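Long-range contacts in twitching motility protein PilT (Aquifex aeolicus, PDB 2EYU), which probably powers pilus retraction in twitching motility as an ATP-hydrolysing motor of the type II/IV secretion family, represented here by its C-terminal domain: residues A[161-166]-A[190-195]; A[179-184]-A[217-222]; A[221-226]-A[245-250]. The protein carries 1 engineered substitution. All coordinates share one frame; numbering follows the deposited sequence.

Interaction 1: residues A[161-166]-A[190-195]; sequences ILQGII and AIRNLI
Arg-192 and Leu-162 carry this contact, which joins helix 189-197 to the start of strand 162-171 in a P-loop NTPase-type sheet. Strand 162-166 and helix 190-195 run nearly crosswise, at 101°, with their axes 11.1 Å apart. Most of the link is made by one long side chain, that of Arg-192.

The polar part centres on the guanidinium of Arg-192. Its NH2 donates to Leu-162 O; the modelled length of 2.5 Å is very short and so doubtful in detail. The bond is bent, with an angle of 137° at the hydrogen. Leu-162 O lies at the edge of the guanidinium, near its plane. The chain bends at chi3, which places NE, and NE donates to Ser-159 O. Arg-192 thus reaches two carbonyls where helix 151-161 gives way to the strand, and its charge would probably suit that C-terminal helix end.

Gln-163 lies next to the guanidinium. Its NE2 is 3.6 Å from Arg-192 NH2, obliquely placed. These are two donors, so each needs its own acceptor. NE2 donates to Ile-161 O over 2.6 Å, nearly straight at 169°, from above that carbonyl plane.

The apolar part is small. Leu-162 and Ile-195 are directed toward each other's segment, and they meet loosely through their terminal methyls, Leu-162 CD2 and Ile-195 CD1, at 4.4 Å.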
loop_
_atom_site.group_PDB
_atom_site.type_symbol
_atom_site.label_atom_id
_atom_site.label_comp_id
_atom_site.label_asym_id
_atom_site.label_seq_id
_atom_site.Cartn_x
_atom_site.Cartn_y
_atom_site.Cartn_z
ATOM N N ILE A 161 -11.761 -6.307 -4.684
ATOM C CA ILE A 161 -10.637 -7.077 -4.135
ATOM C C ILE A 161 -9.613 -6.178 -3.434
ATOM O O ILE A 161 -8.836 -6.755 -2.660
ATOM C CB ILE A 161 -9.945 -7.909 -5.219
ATOM C CG1 ILE A 161 -9.138 -7.078 -6.226
ATOM C CG2 ILE A 161 -10.958 -8.776 -5.961
ATOM C CD1 ILE A 161 -8.009 -7.848 -6.888
ATOM N N LEU A 162 -9.642 -4.880 -3.667
ATOM C CA LEU A 162 -8.786 -3.917 -2.970
ATOM C C LEU A 162 -9.028 -3.941 -1.473
ATOM O O LEU A 162 -10.155 -3.777 -0.997
ATOM C CB LEU A 162 -8.997 -2.498 -3.526
ATOM C CG LEU A 162 -8.040 -1.420 -3.005
ATOM C CD1 LEU A 162 -6.574 -1.786 -3.224
ATOM C CD2 LEU A 162 -8.350 -0.084 -3.660
ATOM N N GLN A 163 -7.976 -4.150 -0.691
ATOM C CA GLN A 163 -8.084 -4.257 0.762
ATOM C C GLN A 163 -7.603 -2.992 1.448
ATOM O O GLN A 163 -8.079 -2.531 2.482
ATOM C CB GLN A 163 -7.235 -5.446 1.238
ATOM C CG GLN A 163 -7.861 -6.762 0.749
ATOM C CD GLN A 163 -9.378 -6.660 0.831
ATOM O OE1 GLN A 163 -9.935 -6.690 1.925
ATOM N NE2 GLN A 163 -10.025 -6.523 -0.321
ATOM N N GLY A 164 -6.587 -2.380 0.824
ATOM C CA GLY A 164 -6.101 -1.161 1.519
ATOM C C GLY A 164 -5.007 -0.543 0.668
ATOM O O GLY A 164 -4.249 -1.244 -0.009
ATOM N N ILE A 165 -4.875 0.778 0.715
ATOM C CA ILE A 165 -3.643 1.284 0.092
ATOM C C ILE A 165 -3.083 2.364 1.032
ATOM O O ILE A 165 -3.872 3.182 1.482
ATOM C CB ILE A 165 -3.785 1.812 -1.337
ATOM C CG1 ILE A 165 -3.559 3.320 -1.434
ATOM C CG2 ILE A 165 -5.095 1.398 -1.994
ATOM C CD1 ILE A 165 -2.187 3.685 -1.942
ATOM N N ILE A 166 -1.781 2.261 1.286
ATOM C CA ILE A 166 -1.041 3.191 2.117
ATOM C C ILE A 166 -0.085 4.011 1.253
ATOM O O ILE A 166 0.738 3.363 0.595
ATOM C CB ILE A 166 -0.165 2.432 3.137
ATOM C CG1 ILE A 166 -0.858 1.254 3.832
ATOM C CG2 ILE A 166 0.414 3.406 4.160
ATOM C CD1 ILE A 166 -0.065 0.755 5.020
ATOM N N ALA A 190 -19.237 2.000 1.021
ATOM C CA ALA A 190 -19.495 3.246 0.313
ATOM C C ALA A 190 -18.431 3.585 -0.721
ATOM O O ALA A 190 -18.823 3.903 -1.845
ATOM C CB ALA A 190 -19.611 4.397 1.301
ATOM N N ILE A 191 -17.150 3.528 -0.350
ATOM C CA ILE A 191 -16.064 3.772 -1.309
ATOM C C ILE A 191 -15.963 2.614 -2.293
ATOM O O ILE A 191 -15.615 2.816 -3.443
ATOM C CB ILE A 191 -14.718 3.994 -0.614
ATOM C CG1 ILE A 191 -14.536 3.220 0.690
ATOM C CG2 ILE A 191 -14.459 5.470 -0.304
ATOM C CD1 ILE A 191 -14.092 4.132 1.827
ATOM N N ARG A 192 -16.278 1.379 -1.907
ATOM C CA ARG A 192 -16.317 0.292 -2.895
ATOM C C ARG A 192 -17.256 0.639 -4.027
ATOM O O ARG A 192 -16.917 0.602 -5.193
ATOM C CB ARG A 192 -16.754 -0.990 -2.204
ATOM C CG ARG A 192 -15.749 -1.402 -1.142
ATOM C CD ARG A 192 -15.745 -2.922 -0.978
ATOM N NE ARG A 192 -14.530 -3.473 -1.528
ATOM C CZ ARG A 192 -13.381 -3.797 -0.977
ATOM N NH1 ARG A 192 -13.122 -3.671 0.307
ATOM N NH2 ARG A 192 -12.459 -4.285 -1.800
ATOM N N ASN A 193 -18.473 1.022 -3.646
ATOM C CA ASN A 193 -19.453 1.494 -4.617
ATOM C C ASN A 193 -18.920 2.623 -5.480
ATOM O O ASN A 193 -18.946 2.604 -6.716
ATOM C CB ASN A 193 -20.681 1.963 -3.814
ATOM C CG ASN A 193 -21.530 2.905 -4.652
ATOM O OD1 ASN A 193 -22.394 2.443 -5.394
ATOM N ND2 ASN A 193 -21.284 4.209 -4.549
ATOM N N LEU A 194 -18.401 3.682 -4.839
ATOM C CA LEU A 194 -17.932 4.808 -5.659
ATOM C C LEU A 194 -16.809 4.405 -6.593
ATOM O O LEU A 194 -16.767 4.892 -7.730
ATOM C CB LEU A 194 -17.474 5.994 -4.800
ATOM C CG LEU A 194 -18.488 6.513 -3.784
ATOM C CD1 LEU A 194 -17.752 7.184 -2.629
ATOM C CD2 LEU A 194 -19.480 7.469 -4.414
ATOM N N ILE A 195 -15.914 3.513 -6.180
ATOM C CA ILE A 195 -14.910 3.029 -7.146
ATOM C C ILE A 195 -15.559 2.371 -8.356
ATOM O O ILE A 195 -15.150 2.520 -9.511
ATOM C CB ILE A 195 -13.931 2.086 -6.424
ATOM C CG1 ILE A 195 -13.128 2.851 -5.378
ATOM C CG2 ILE A 195 -13.016 1.350 -7.388
ATOM C CD1 ILE A 195 -12.009 2.070 -4.736
#

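Interaction 2: residues A[179-184]-A[217-222]; sequences VLAYGL and QTMNQT. Engineered in segment 179-184: Gly-183 (natural residue Glu).
The ring of Tyr-182 carries Thr-222 over one face. Thr-222 CG2 makes a CH-pi contact, 4.0 Å from the ring centroid and 18° off the ring normal. Thr-222 OG1 stands above the same face, offset toward the rim. The amide of Gln-217 approaches obliquely, its plane only 15° from that of the ring, and its NE2 is 3.6 Å from Tyr-182 OH.

Thr-222 OG1 also serves two polar partners. It donates to Tyr-182 O over 2.6 Å, nearly along the C=O axis. It accepts from Gln-217 NE2 at 2.7 Å, with the hydroxyl tilted from the amide plane. Together the two bonds tie the strand backbone, the helix and the glutamine amide to one hydroxyl. A valine in place of Thr-222 would probably leave Tyr-182 O without this donor and Gln-217 NE2 without this acceptor, freeing the amide to turn.

Leu-184 and Gln-217 form an antiparallel hydrogen-bonded pair: Leu-184 N donates to Gln-217 O at 2.6 Å, and Gln-217 N to Leu-184 O at 2.8 Å. Next to them Gly-183, an engineered residue that is Glu in the natural sequence, brings its CA to 3.2 Å from Gln-217 O in a CA-H...O contact. In selenomethionine Met-219 a bend at chi2, 69°, brings SE to Ala-181 CB at 3.9 Å.

The contact closes one margin of the sheet. Strand 179-185 pairs with strand 162-171 on one side and with the short strand 216-217 on the other. Helix 219-228 follows at once and lies against strand 179-185, where Leu-223 also touches Ala-181.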
loop_
_atom_site.group_PDB
_atom_site.type_symbol
_atom_site.label_atom_id
_atom_site.label_comp_id
_atom_site.label_asym_id
_atom_site.label_seq_id
_atom_site.Cartn_x
_atom_site.Cartn_y
_atom_site.Cartn_z
ATOM N N VAL A 179 9.758 11.388 10.560
ATOM C CA VAL A 179 8.409 10.918 10.879
ATOM C C VAL A 179 7.725 10.440 9.599
ATOM O O VAL A 179 7.940 11.038 8.544
ATOM C CB VAL A 179 7.538 11.991 11.532
ATOM C CG1 VAL A 179 7.307 13.121 10.539
ATOM C CG2 VAL A 179 6.228 11.369 11.994
ATOM N N LEU A 180 6.926 9.383 9.752
ATOM C CA LEU A 180 6.133 8.886 8.635
ATOM C C LEU A 180 4.856 9.694 8.476
ATOM O O LEU A 180 4.074 9.748 9.438
ATOM C CB LEU A 180 5.739 7.409 8.820
ATOM C CG LEU A 180 5.900 6.567 7.553
ATOM C CD1 LEU A 180 7.169 5.723 7.627
ATOM C CD2 LEU A 180 4.670 5.700 7.336
ATOM N N ALA A 181 4.693 10.250 7.293
ATOM C CA ALA A 181 3.495 10.915 6.801
ATOM C C ALA A 181 2.850 9.950 5.794
ATOM O O ALA A 181 3.563 9.425 4.934
ATOM C CB ALA A 181 3.818 12.267 6.199
ATOM N N TYR A 182 1.558 9.708 5.962
ATOM C CA TYR A 182 0.844 8.710 5.182
ATOM C C TYR A 182 -0.561 9.183 4.827
ATOM O O TYR A 182 -1.129 9.982 5.572
ATOM C CB TYR A 182 0.700 7.388 5.952
ATOM C CG TYR A 182 0.010 7.535 7.295
ATOM C CD1 TYR A 182 -1.354 7.398 7.474
ATOM C CD2 TYR A 182 0.751 7.813 8.441
ATOM C CE1 TYR A 182 -1.927 7.539 8.721
ATOM C CE2 TYR A 182 0.199 7.960 9.692
ATOM C CZ TYR A 182 -1.161 7.817 9.827
ATOM O OH TYR A 182 -1.754 7.957 11.062
ATOM N N GLY A 183 -1.049 8.631 3.727
ATOM C CA GLY A 183 -2.447 8.707 3.320
ATOM C C GLY A 183 -3.019 7.299 3.462
ATOM O O GLY A 183 -2.253 6.342 3.354
ATOM N N LEU A 184 -4.297 7.101 3.725
ATOM C CA LEU A 184 -4.729 5.695 3.921
ATOM C C LEU A 184 -6.152 5.540 3.399
ATOM O O LEU A 184 -7.042 6.341 3.705
ATOM C CB LEU A 184 -4.582 5.350 5.390
ATOM C CG LEU A 184 -5.059 4.025 5.965
ATOM C CD1 LEU A 184 -4.247 2.846 5.455
ATOM C CD2 LEU A 184 -4.999 4.054 7.490
ATOM N N GLN A 217 -7.755 8.260 5.674
ATOM C CA GLN A 217 -7.090 9.477 6.134
ATOM C C GLN A 217 -6.246 10.027 4.996
ATOM O O GLN A 217 -5.448 9.301 4.415
ATOM C CB GLN A 217 -6.251 9.233 7.392
ATOM C CG GLN A 217 -5.346 10.407 7.726
ATOM C CD GLN A 217 -5.142 10.638 9.206
ATOM O OE1 GLN A 217 -6.107 10.908 9.927
ATOM N NE2 GLN A 217 -3.889 10.552 9.659
ATOM N N THR A 218 -6.463 11.301 4.671
ATOM C CA THR A 218 -5.699 11.871 3.561
ATOM C C THR A 218 -4.296 12.211 4.051
ATOM O O THR A 218 -4.105 12.338 5.259
ATOM C CB THR A 218 -6.402 13.128 3.028
ATOM O OG1 THR A 218 -7.728 12.746 2.613
ATOM C CG2 THR A 218 -5.719 13.711 1.806
HETATM N N MSE A 219 -3.351 12.374 3.150
HETATM C CA MSE A 219 -1.980 12.782 3.477
HETATM C C MSE A 219 -1.953 14.164 4.109
HETATM O O MSE A 219 -1.295 14.387 5.132
HETATM C CB MSE A 219 -1.215 12.726 2.158
HETATM C CG MSE A 219 0.180 13.310 2.148
HETATM SE SE MSE A 219 1.391 12.232 3.181
HETATM C CE MSE A 219 1.662 10.966 1.749
ATOM N N ASN A 220 -2.681 15.092 3.488
ATOM C CA ASN A 220 -2.817 16.478 3.933
ATOM C C ASN A 220 -3.281 16.543 5.373
ATOM O O ASN A 220 -2.870 17.381 6.183
ATOM C CB ASN A 220 -3.794 17.215 3.024
ATOM C CG ASN A 220 -3.143 17.976 1.894
ATOM O OD1 ASN A 220 -3.807 18.518 1.009
ATOM N ND2 ASN A 220 -1.825 18.033 1.919
ATOM N N GLN A 221 -4.169 15.616 5.746
ATOM C CA GLN A 221 -4.586 15.605 7.150
ATOM C C GLN A 221 -3.457 15.162 8.078
ATOM O O GLN A 221 -3.198 15.732 9.149
ATOM C CB GLN A 221 -5.788 14.687 7.328
ATOM C CG GLN A 221 -7.010 14.950 6.454
ATOM C CD GLN A 221 -8.118 14.006 6.920
ATOM O OE1 GLN A 221 -8.518 13.076 6.221
ATOM N NE2 GLN A 221 -8.566 14.267 8.144
ATOM N N THR A 222 -2.777 14.101 7.658
ATOM C CA THR A 222 -1.684 13.518 8.426
ATOM C C THR A 222 -0.540 14.516 8.613
ATOM O O THR A 222 0.077 14.583 9.674
ATOM C CB THR A 222 -1.134 12.245 7.764
ATOM O OG1 THR A 222 -2.138 11.225 7.660
ATOM C CG2 THR A 222 -0.027 11.682 8.648
#

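Interaction 3: residues A[221-226]-A[245-250]; sequences QTLYKL and KELERM
Leu-247 packs against Leu-223 and Tyr-224 where two helices of the C-terminal helical region, 219-228 and 244-251, lie side by side. Over the two segments their axes run in broadly the same direction, 41° apart, and come within 10.2 Å. No hydrogen bond crosses between them, and the segments meet through apolar and Met-aromatic contacts.

The closer part belongs to Leu-247. Its CG is anti to the backbone N, at chi1 -172°, and its two methyls divide between two neighbours on the facing helix. CD1 reaches Tyr-224 CB at 3.8 Å. CD2 reaches Leu-223 CB at 4.0 Å. Both leucines are buried, and both also touch Ser-241 in the loop that leads into helix 244-251. Leu-223 also touches Ala-181 of strand 179-185, so this part lies nearer the sheet.

The looser part lies at the ring of Tyr-224 and at selenomethionine Met-250; both residues are partly exposed. Tyr-224 points toward helix 245-250, yet its phenol end has a different partner. Its OH makes a weak hydrogen bond with Lys-228 NZ, one turn further along its own helix. Gln-221 is also covered in part by the other segment. Its amide turns to its own helix start instead, where OE1 accepts from Thr-218 N.

Met-250 buries more surface in this contact than any other residue of the two segments. Its side chain touches Asn-220, and its CE comes to 4.4 Å from Gln-221 N. Its SE makes a Met-aromatic contact with Tyr-224, 5.0 Å from the ring centroid. The approach is oblique, neither over the face nor at the edge, at 42° off the ring normal. The closest ring atom to SE is Tyr-224 CD2, at 4.3 Å.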
loop_
_atom_site.group_PDB
_atom_site.type_symbol
_atom_site.label_atom_id
_atom_site.label_comp_id
_atom_site.label_asym_id
_atom_site.label_seq_id
_atom_site.Cartn_x
_atom_site.Cartn_y
_atom_site.Cartn_z
ATOM N N GLN A 221 -4.169 15.616 5.746
ATOM C CA GLN A 221 -4.586 15.605 7.150
ATOM C C GLN A 221 -3.457 15.162 8.078
ATOM O O GLN A 221 -3.198 15.732 9.149
ATOM C CB GLN A 221 -5.788 14.687 7.328
ATOM C CG GLN A 221 -7.010 14.950 6.454
ATOM C CD GLN A 221 -8.118 14.006 6.920
ATOM O OE1 GLN A 221 -8.518 13.076 6.221
ATOM N NE2 GLN A 221 -8.566 14.267 8.144
ATOM N N THR A 222 -2.777 14.101 7.658
ATOM C CA THR A 222 -1.684 13.518 8.426
ATOM C C THR A 222 -0.540 14.516 8.613
ATOM O O THR A 222 0.077 14.583 9.674
ATOM C CB THR A 222 -1.134 12.245 7.764
ATOM O OG1 THR A 222 -2.138 11.225 7.660
ATOM C CG2 THR A 222 -0.027 11.682 8.648
ATOM N N LEU A 223 -0.237 15.299 7.584
ATOM C CA LEU A 223 0.693 16.410 7.698
ATOM C C LEU A 223 0.212 17.478 8.667
ATOM O O LEU A 223 0.913 18.044 9.512
ATOM C CB LEU A 223 0.888 17.052 6.313
ATOM C CG LEU A 223 1.534 16.143 5.274
ATOM C CD1 LEU A 223 1.366 16.712 3.871
ATOM C CD2 LEU A 223 2.995 15.938 5.634
ATOM N N TYR A 224 -1.078 17.782 8.528
ATOM C CA TYR A 224 -1.692 18.738 9.446
ATOM C C TYR A 224 -1.510 18.288 10.884
ATOM O O TYR A 224 -1.002 19.063 11.712
ATOM C CB TYR A 224 -3.155 18.927 9.076
ATOM C CG TYR A 224 -3.951 19.918 9.894
ATOM C CD1 TYR A 224 -3.390 21.091 10.370
ATOM C CD2 TYR A 224 -5.284 19.671 10.184
ATOM C CE1 TYR A 224 -4.140 21.982 11.114
ATOM C CE2 TYR A 224 -6.043 20.556 10.926
ATOM C CZ TYR A 224 -5.462 21.714 11.391
ATOM O OH TYR A 224 -6.205 22.603 12.131
ATOM N N LYS A 225 -1.889 17.061 11.233
ATOM C CA LYS A 225 -1.747 16.651 12.637
ATOM C C LYS A 225 -0.296 16.531 13.069
ATOM O O LYS A 225 0.043 16.878 14.205
ATOM C CB LYS A 225 -2.492 15.348 12.911
ATOM C CG LYS A 225 -2.746 14.450 11.717
ATOM C CD LYS A 225 -3.128 13.051 12.193
ATOM C CE LYS A 225 -1.922 12.340 12.780
ATOM N NZ LYS A 225 -2.095 11.996 14.219
ATOM N N LEU A 226 0.602 16.059 12.212
ATOM C CA LEU A 226 2.016 16.047 12.584
ATOM C C LEU A 226 2.534 17.452 12.882
ATOM O O LEU A 226 3.296 17.645 13.833
ATOM C CB LEU A 226 2.876 15.438 11.473
ATOM C CG LEU A 226 2.556 13.962 11.195
ATOM C CD1 LEU A 226 3.535 13.335 10.217
ATOM C CD2 LEU A 226 2.507 13.162 12.499
ATOM N N LYS A 245 -2.543 23.754 -1.458
ATOM C CA LYS A 245 -3.646 24.699 -1.309
ATOM C C LYS A 245 -4.672 24.268 -0.266
ATOM O O LYS A 245 -5.180 25.103 0.494
ATOM C CB LYS A 245 -4.348 24.889 -2.659
ATOM C CG LYS A 245 -4.191 26.286 -3.234
ATOM C CD LYS A 245 -2.822 26.457 -3.872
ATOM C CE LYS A 245 -2.723 27.808 -4.566
ATOM N NZ LYS A 245 -3.689 27.905 -5.707
ATOM N N GLU A 246 -4.966 22.973 -0.265
ATOM C CA GLU A 246 -5.820 22.337 0.729
ATOM C C GLU A 246 -5.189 22.397 2.117
ATOM O O GLU A 246 -5.870 22.682 3.104
ATOM C CB GLU A 246 -6.103 20.886 0.322
ATOM C CG GLU A 246 -7.338 20.253 0.920
ATOM C CD GLU A 246 -7.305 18.751 1.079
ATOM O OE1 GLU A 246 -8.117 18.199 1.861
ATOM O OE2 GLU A 246 -6.480 18.065 0.446
ATOM N N LEU A 247 -3.888 22.158 2.266
ATOM C CA LEU A 247 -3.303 22.265 3.619
ATOM C C LEU A 247 -3.332 23.707 4.090
ATOM O O LEU A 247 -3.578 24.032 5.266
ATOM C CB LEU A 247 -1.892 21.686 3.625
ATOM C CG LEU A 247 -1.127 21.493 4.922
ATOM C CD1 LEU A 247 -1.952 20.797 6.001
ATOM C CD2 LEU A 247 0.159 20.694 4.704
ATOM N N GLU A 248 -3.060 24.632 3.153
ATOM C CA GLU A 248 -3.008 26.018 3.651
ATOM C C GLU A 248 -4.409 26.424 4.087
ATOM O O GLU A 248 -4.580 27.138 5.067
ATOM C CB GLU A 248 -2.484 26.981 2.603
ATOM C CG GLU A 248 -3.472 27.311 1.494
ATOM C CD GLU A 248 -2.994 28.459 0.628
ATOM O OE1 GLU A 248 -1.791 28.787 0.711
ATOM O OE2 GLU A 248 -3.810 29.025 -0.133
ATOM N N ARG A 249 -5.406 25.944 3.329
ATOM C CA ARG A 249 -6.786 26.241 3.729
ATOM C C ARG A 249 -7.035 25.611 5.090
ATOM O O ARG A 249 -7.784 26.088 5.932
ATOM C CB ARG A 249 -7.799 25.746 2.702
ATOM C CG ARG A 249 -8.057 26.700 1.553
ATOM C CD ARG A 249 -8.440 28.072 2.073
ATOM N NE ARG A 249 -7.360 29.044 2.120
ATOM C CZ ARG A 249 -6.840 29.556 3.229
ATOM N NH1 ARG A 249 -7.294 29.190 4.421
ATOM N NH2 ARG A 249 -5.856 30.444 3.147
HETATM N N MSE A 250 -6.389 24.462 5.322
HETATM C CA MSE A 250 -6.652 23.822 6.610
HETATM C C MSE A 250 -6.136 24.677 7.768
HETATM O O MSE A 250 -6.901 24.934 8.700
HETATM C CB MSE A 250 -6.010 22.436 6.651
HETATM C CG MSE A 250 -6.591 21.492 5.604
HETATM SE SE MSE A 250 -6.140 19.656 6.021
HETATM C CE MSE A 250 -6.210 19.149 4.164
#

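Overall arrangement
Interactions 1 and 2 are buried and belong to the same sheet, on its neighbouring strands 162-171 and 179-185. They touch where Ile-165 and Ile-166 meet Gly-183 and Leu-184, although their centres are about 17 Å apart. Interaction 3 is only partly buried and lies further out. It shares Gln-221, Thr-222 and helix 219-228 with interaction 2, so this helix is held to the sheet through one and to helix 244-251 through the other. The chemistry changes along the way. Interaction 1 rests mainly on a charged side chain at backbone carbonyls, interaction 2 mixes strand pairing, a hydroxyl and a ring, and interaction 3 is apolar.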